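Long-range contact in immunoreactive 84kD antigen PG93 (Porphyromonas gingivalis, PDB 5M11), which serves as an essential bacterial surface component of the type-IX secretion system and binds zinc and calcium ions: residues F355-L364 with F396-R406. Sequence-based numbering, arbitrary orientation.
Sequences FDKKTVQEQL and FEFKDGKAIAR. With ZN (zinc ion), chain D.
Two neighbouring four-stranded antiparallel sheets of a beta-propeller-like region meet where F355, on the last strand of one, packs against F398 on the third strand of the next. The pair is T-shaped: the edge of F398 points at one face of F355, with centroids 4.9 Å apart and planes at 65°. The edge of F355 reaches the hairpin turn, its CE1 lying 3.4 Å from G401 O.

Helix 357-364, which follows the F355 strand directly, continues the apolar seam along the second sheet. V360 straddles two rings: CG2 lies 3.9 Å from CZ at the edge of F398, while CG1, placed anti to the backbone N (chi1 171°), turns to F396 and the methyl of A403. One turn on, L364 divides its branches. CD1 meets the edge of F396 at CD1, 3.7 Å away, and also touches A403 CB and R406 CB; CD2 lies over the backbone of 403-405, near a classic beta bulge, where the amides of I404 and A405 share E397 O through weak bonds. Q363, its NE2 weakly bonded to T359 O, lays OE1 3.3 Å from K402 CG, a van der Waals contact.

No hydrogen bond joins the segments; the contact is van der Waals packing, mostly of apolar side chains. Beyond the seam, K399 NZ binds zinc at 2.1 Å together with D382 and D384, and the whole fits adjoining propeller blades, with a short helix linking one blade's outermost strand toward the next.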
loop_
_atom_site.group_PDB
_atom_site.type_symbol
_atom_site.label_atom_id
_atom_site.label_comp_id
_atom_site.label_asym_id
_atom_site.label_seq_id
_atom_site.Cartn_x
_atom_site.Cartn_y
_atom_site.Cartn_z
ATOM N N PHE A 355 -15.686 7.428 2.518
ATOM C CA PHE A 355 -16.578 8.161 1.622
ATOM C C PHE A 355 -16.161 7.817 0.206
ATOM O O PHE A 355 -15.176 8.364 -0.279
ATOM C CB PHE A 355 -16.524 9.691 1.867
ATOM C CG PHE A 355 -16.831 10.137 3.277
ATOM C CD1 PHE A 355 -18.124 10.492 3.646
ATOM C CD2 PHE A 355 -15.827 10.201 4.239
ATOM C CE1 PHE A 355 -18.409 10.901 4.954
ATOM C CE2 PHE A 355 -16.115 10.595 5.548
ATOM C CZ PHE A 355 -17.404 10.950 5.895
ATOM N N ASP A 356 -16.851 6.860 -0.428
ATOM C CA ASP A 356 -16.532 6.428 -1.787
ATOM C C ASP A 356 -17.392 7.167 -2.818
ATOM O O ASP A 356 -18.262 7.971 -2.450
ATOM C CB ASP A 356 -16.675 4.897 -1.942
ATOM C CG ASP A 356 -17.957 4.292 -1.391
ATOM O OD1 ASP A 356 -18.760 3.756 -2.199
ATOM O OD2 ASP A 356 -18.131 4.300 -0.149
ATOM N N LYS A 357 -17.116 6.897 -4.114
ATOM C CA LYS A 357 -17.760 7.472 -5.300
ATOM C C LYS A 357 -19.291 7.435 -5.199
ATOM O O LYS A 357 -19.913 8.475 -5.346
ATOM C CB LYS A 357 -17.268 6.730 -6.565
ATOM C CG LYS A 357 -17.711 7.314 -7.903
ATOM C CD LYS A 357 -17.081 6.572 -9.080
ATOM C CE LYS A 357 -17.907 6.637 -10.345
ATOM N NZ LYS A 357 -17.700 7.902 -11.094
ATOM N N LYS A 358 -19.882 6.268 -4.892
ATOM C CA LYS A 358 -21.336 6.062 -4.816
ATOM C C LYS A 358 -21.982 6.797 -3.630
ATOM O O LYS A 358 -22.949 7.523 -3.847
ATOM C CB LYS A 358 -21.681 4.563 -4.782
ATOM C CG LYS A 358 -21.134 3.762 -5.983
ATOM C CD LYS A 358 -22.071 3.758 -7.204
ATOM C CE LYS A 358 -21.448 3.113 -8.423
ATOM N NZ LYS A 358 -21.470 1.627 -8.351
ATOM N N THR A 359 -21.440 6.643 -2.409
ATOM C CA THR A 359 -21.909 7.302 -1.177
ATOM C C THR A 359 -22.081 8.822 -1.363
ATOM O O THR A 359 -23.166 9.344 -1.106
ATOM C CB THR A 359 -20.896 7.056 -0.026
ATOM O OG1 THR A 359 -20.425 5.713 -0.050
ATOM C CG2 THR A 359 -21.463 7.385 1.343
ATOM N N VAL A 360 -20.998 9.519 -1.796
ATOM C CA VAL A 360 -20.926 10.973 -1.971
ATOM C C VAL A 360 -21.920 11.439 -3.039
ATOM O O VAL A 360 -22.639 12.420 -2.815
ATOM C CB VAL A 360 -19.474 11.420 -2.268
ATOM C CG1 VAL A 360 -19.399 12.890 -2.679
ATOM C CG2 VAL A 360 -18.586 11.171 -1.056
ATOM N N GLN A 361 -21.989 10.720 -4.168
ATOM C CA GLN A 361 -22.909 11.033 -5.262
ATOM C C GLN A 361 -24.380 10.938 -4.821
ATOM O O GLN A 361 -25.189 11.722 -5.309
ATOM C CB GLN A 361 -22.661 10.113 -6.456
ATOM C CG GLN A 361 -21.559 10.589 -7.399
ATOM C CD GLN A 361 -21.248 9.561 -8.467
ATOM O OE1 GLN A 361 -20.089 9.238 -8.708
ATOM N NE2 GLN A 361 -22.268 9.005 -9.130
ATOM N N GLU A 362 -24.714 9.987 -3.906
ATOM C CA GLU A 362 -26.066 9.769 -3.357
ATOM C C GLU A 362 -26.436 10.852 -2.354
ATOM O O GLU A 362 -27.577 11.314 -2.353
ATOM C CB GLU A 362 -26.177 8.394 -2.666
ATOM C CG GLU A 362 -26.265 7.203 -3.609
ATOM C CD GLU A 362 -26.032 5.827 -3.005
ATOM O OE1 GLU A 362 -25.477 5.731 -1.884
ATOM O OE2 GLU A 362 -26.371 4.832 -3.687
ATOM N N GLN A 363 -25.477 11.222 -1.476
ATOM C CA GLN A 363 -25.624 12.223 -0.416
ATOM C C GLN A 363 -25.817 13.623 -0.985
ATOM O O GLN A 363 -26.541 14.426 -0.393
ATOM C CB GLN A 363 -24.405 12.206 0.512
ATOM C CG GLN A 363 -24.415 11.060 1.509
ATOM C CD GLN A 363 -23.076 10.843 2.162
ATOM O OE1 GLN A 363 -22.971 10.687 3.379
ATOM N NE2 GLN A 363 -22.020 10.797 1.368
ATOM N N LEU A 364 -25.164 13.926 -2.118
ATOM C CA LEU A 364 -25.287 15.241 -2.733
ATOM C C LEU A 364 -26.305 15.241 -3.860
ATOM O O LEU A 364 -26.970 16.262 -4.075
ATOM C CB LEU A 364 -23.942 15.758 -3.230
ATOM C CG LEU A 364 -23.045 16.296 -2.137
ATOM C CD1 LEU A 364 -21.626 16.466 -2.623
ATOM C CD2 LEU A 364 -23.577 17.575 -1.585
ATOM N N PHE A 396 -15.363 19.888 -2.424
ATOM C CA PHE A 396 -16.390 19.195 -1.665
ATOM C C PHE A 396 -16.291 19.535 -0.197
ATOM O O PHE A 396 -15.195 19.660 0.349
ATOM C CB PHE A 396 -16.287 17.680 -1.893
ATOM C CG PHE A 396 -16.746 17.237 -3.269
ATOM C CD1 PHE A 396 -18.029 16.730 -3.464
ATOM C CD2 PHE A 396 -15.889 17.309 -4.368
ATOM C CE1 PHE A 396 -18.446 16.301 -4.730
ATOM C CE2 PHE A 396 -16.322 16.910 -5.642
ATOM C CZ PHE A 396 -17.586 16.387 -5.809
ATOM N N GLU A 397 -17.455 19.731 0.429
ATOM C CA GLU A 397 -17.577 20.050 1.842
ATOM C C GLU A 397 -18.150 18.858 2.562
ATOM O O GLU A 397 -19.213 18.344 2.181
ATOM C CB GLU A 397 -18.455 21.297 2.062
ATOM C CG GLU A 397 -18.404 21.829 3.486
ATOM C CD GLU A 397 -18.961 23.216 3.741
ATOM O OE1 GLU A 397 -19.384 23.890 2.777
ATOM O OE2 GLU A 397 -18.949 23.644 4.916
ATOM N N PHE A 398 -17.439 18.416 3.599
ATOM C CA PHE A 398 -17.886 17.332 4.460
ATOM C C PHE A 398 -18.193 17.921 5.822
ATOM O O PHE A 398 -17.500 18.849 6.260
ATOM C CB PHE A 398 -16.855 16.213 4.521
ATOM C CG PHE A 398 -16.767 15.423 3.232
ATOM C CD1 PHE A 398 -17.466 14.234 3.077
ATOM C CD2 PHE A 398 -15.994 15.880 2.165
ATOM C CE1 PHE A 398 -17.397 13.516 1.878
ATOM C CE2 PHE A 398 -15.937 15.165 0.965
ATOM C CZ PHE A 398 -16.629 13.985 0.833
ATOM N N LYS A 399 -19.301 17.470 6.436
ATOM C CA LYS A 399 -19.753 17.960 7.734
ATOM C C LYS A 399 -20.584 16.876 8.448
ATOM O O LYS A 399 -21.595 16.389 7.911
ATOM C CB LYS A 399 -20.537 19.278 7.564
ATOM C CG LYS A 399 -20.952 19.991 8.853
ATOM C CD LYS A 399 -19.905 20.946 9.407
ATOM C CE LYS A 399 -20.355 21.619 10.685
ATOM N NZ LYS A 399 -20.374 20.689 11.849
ATOM N N ASP A 400 -20.124 16.494 9.663
ATOM C CA ASP A 400 -20.740 15.508 10.557
ATOM C C ASP A 400 -21.044 14.142 9.871
ATOM O O ASP A 400 -22.147 13.599 10.007
ATOM C CB ASP A 400 -22.000 16.084 11.239
ATOM C CG ASP A 400 -21.664 16.979 12.416
ATOM O OD1 ASP A 400 -21.653 18.214 12.235
ATOM O OD2 ASP A 400 -21.368 16.441 13.510
ATOM N N GLY A 401 -20.034 13.596 9.188
ATOM C CA GLY A 401 -20.084 12.280 8.551
ATOM C C GLY A 401 -20.861 12.135 7.259
ATOM O O GLY A 401 -21.232 11.010 6.889
ATOM N N LYS A 402 -21.091 13.261 6.554
ATOM C CA LYS A 402 -21.821 13.307 5.282
ATOM C C LYS A 402 -21.287 14.440 4.410
ATOM O O LYS A 402 -20.733 15.402 4.948
ATOM C CB LYS A 402 -23.337 13.507 5.528
ATOM C CG LYS A 402 -24.098 12.286 6.051
ATOM C CD LYS A 402 -25.545 12.605 6.375
ATOM C CE LYS A 402 -26.234 11.458 7.080
ATOM N NZ LYS A 402 -27.693 11.710 7.246
ATOM N N ALA A 403 -21.452 14.342 3.076
ATOM C CA ALA A 403 -21.009 15.407 2.168
ATOM C C ALA A 403 -22.123 16.408 2.036
ATOM O O ALA A 403 -23.132 16.125 1.387
ATOM C CB ALA A 403 -20.627 14.838 0.809
ATOM N N ILE A 404 -21.976 17.569 2.672
ATOM C CA ILE A 404 -23.041 18.578 2.662
ATOM C C ILE A 404 -23.032 19.489 1.388
ATOM O O ILE A 404 -24.092 20.044 1.088
ATOM C CB ILE A 404 -23.062 19.428 3.964
ATOM C CG1 ILE A 404 -21.746 20.186 4.205
ATOM C CG2 ILE A 404 -23.437 18.577 5.176
ATOM C CD1 ILE A 404 -21.928 21.518 4.985
ATOM N N ALA A 405 -21.892 19.653 0.636
ATOM C CA ALA A 405 -21.905 20.528 -0.554
ATOM C C ALA A 405 -20.835 20.213 -1.594
ATOM O O ALA A 405 -19.737 19.808 -1.231
ATOM C CB ALA A 405 -21.754 21.989 -0.134
ATOM N N ARG A 406 -21.149 20.488 -2.889
ATOM C CA ARG A 406 -20.228 20.434 -4.038
ATOM C C ARG A 406 -20.156 21.834 -4.703
ATOM O O ARG A 406 -21.166 22.368 -5.174
ATOM C CB ARG A 406 -20.579 19.348 -5.078
ATOM C CG ARG A 406 -19.613 19.379 -6.263
ATOM C CD ARG A 406 -19.955 18.425 -7.376
ATOM N NE ARG A 406 -20.876 19.012 -8.354
ATOM C CZ ARG A 406 -20.518 19.504 -9.537
ATOM N NH1 ARG A 406 -19.244 19.493 -9.913
ATOM N NH2 ARG A 406 -21.431 20.005 -10.357
HETATM ZN ZN ZN D . -18.748 19.975 12.969
#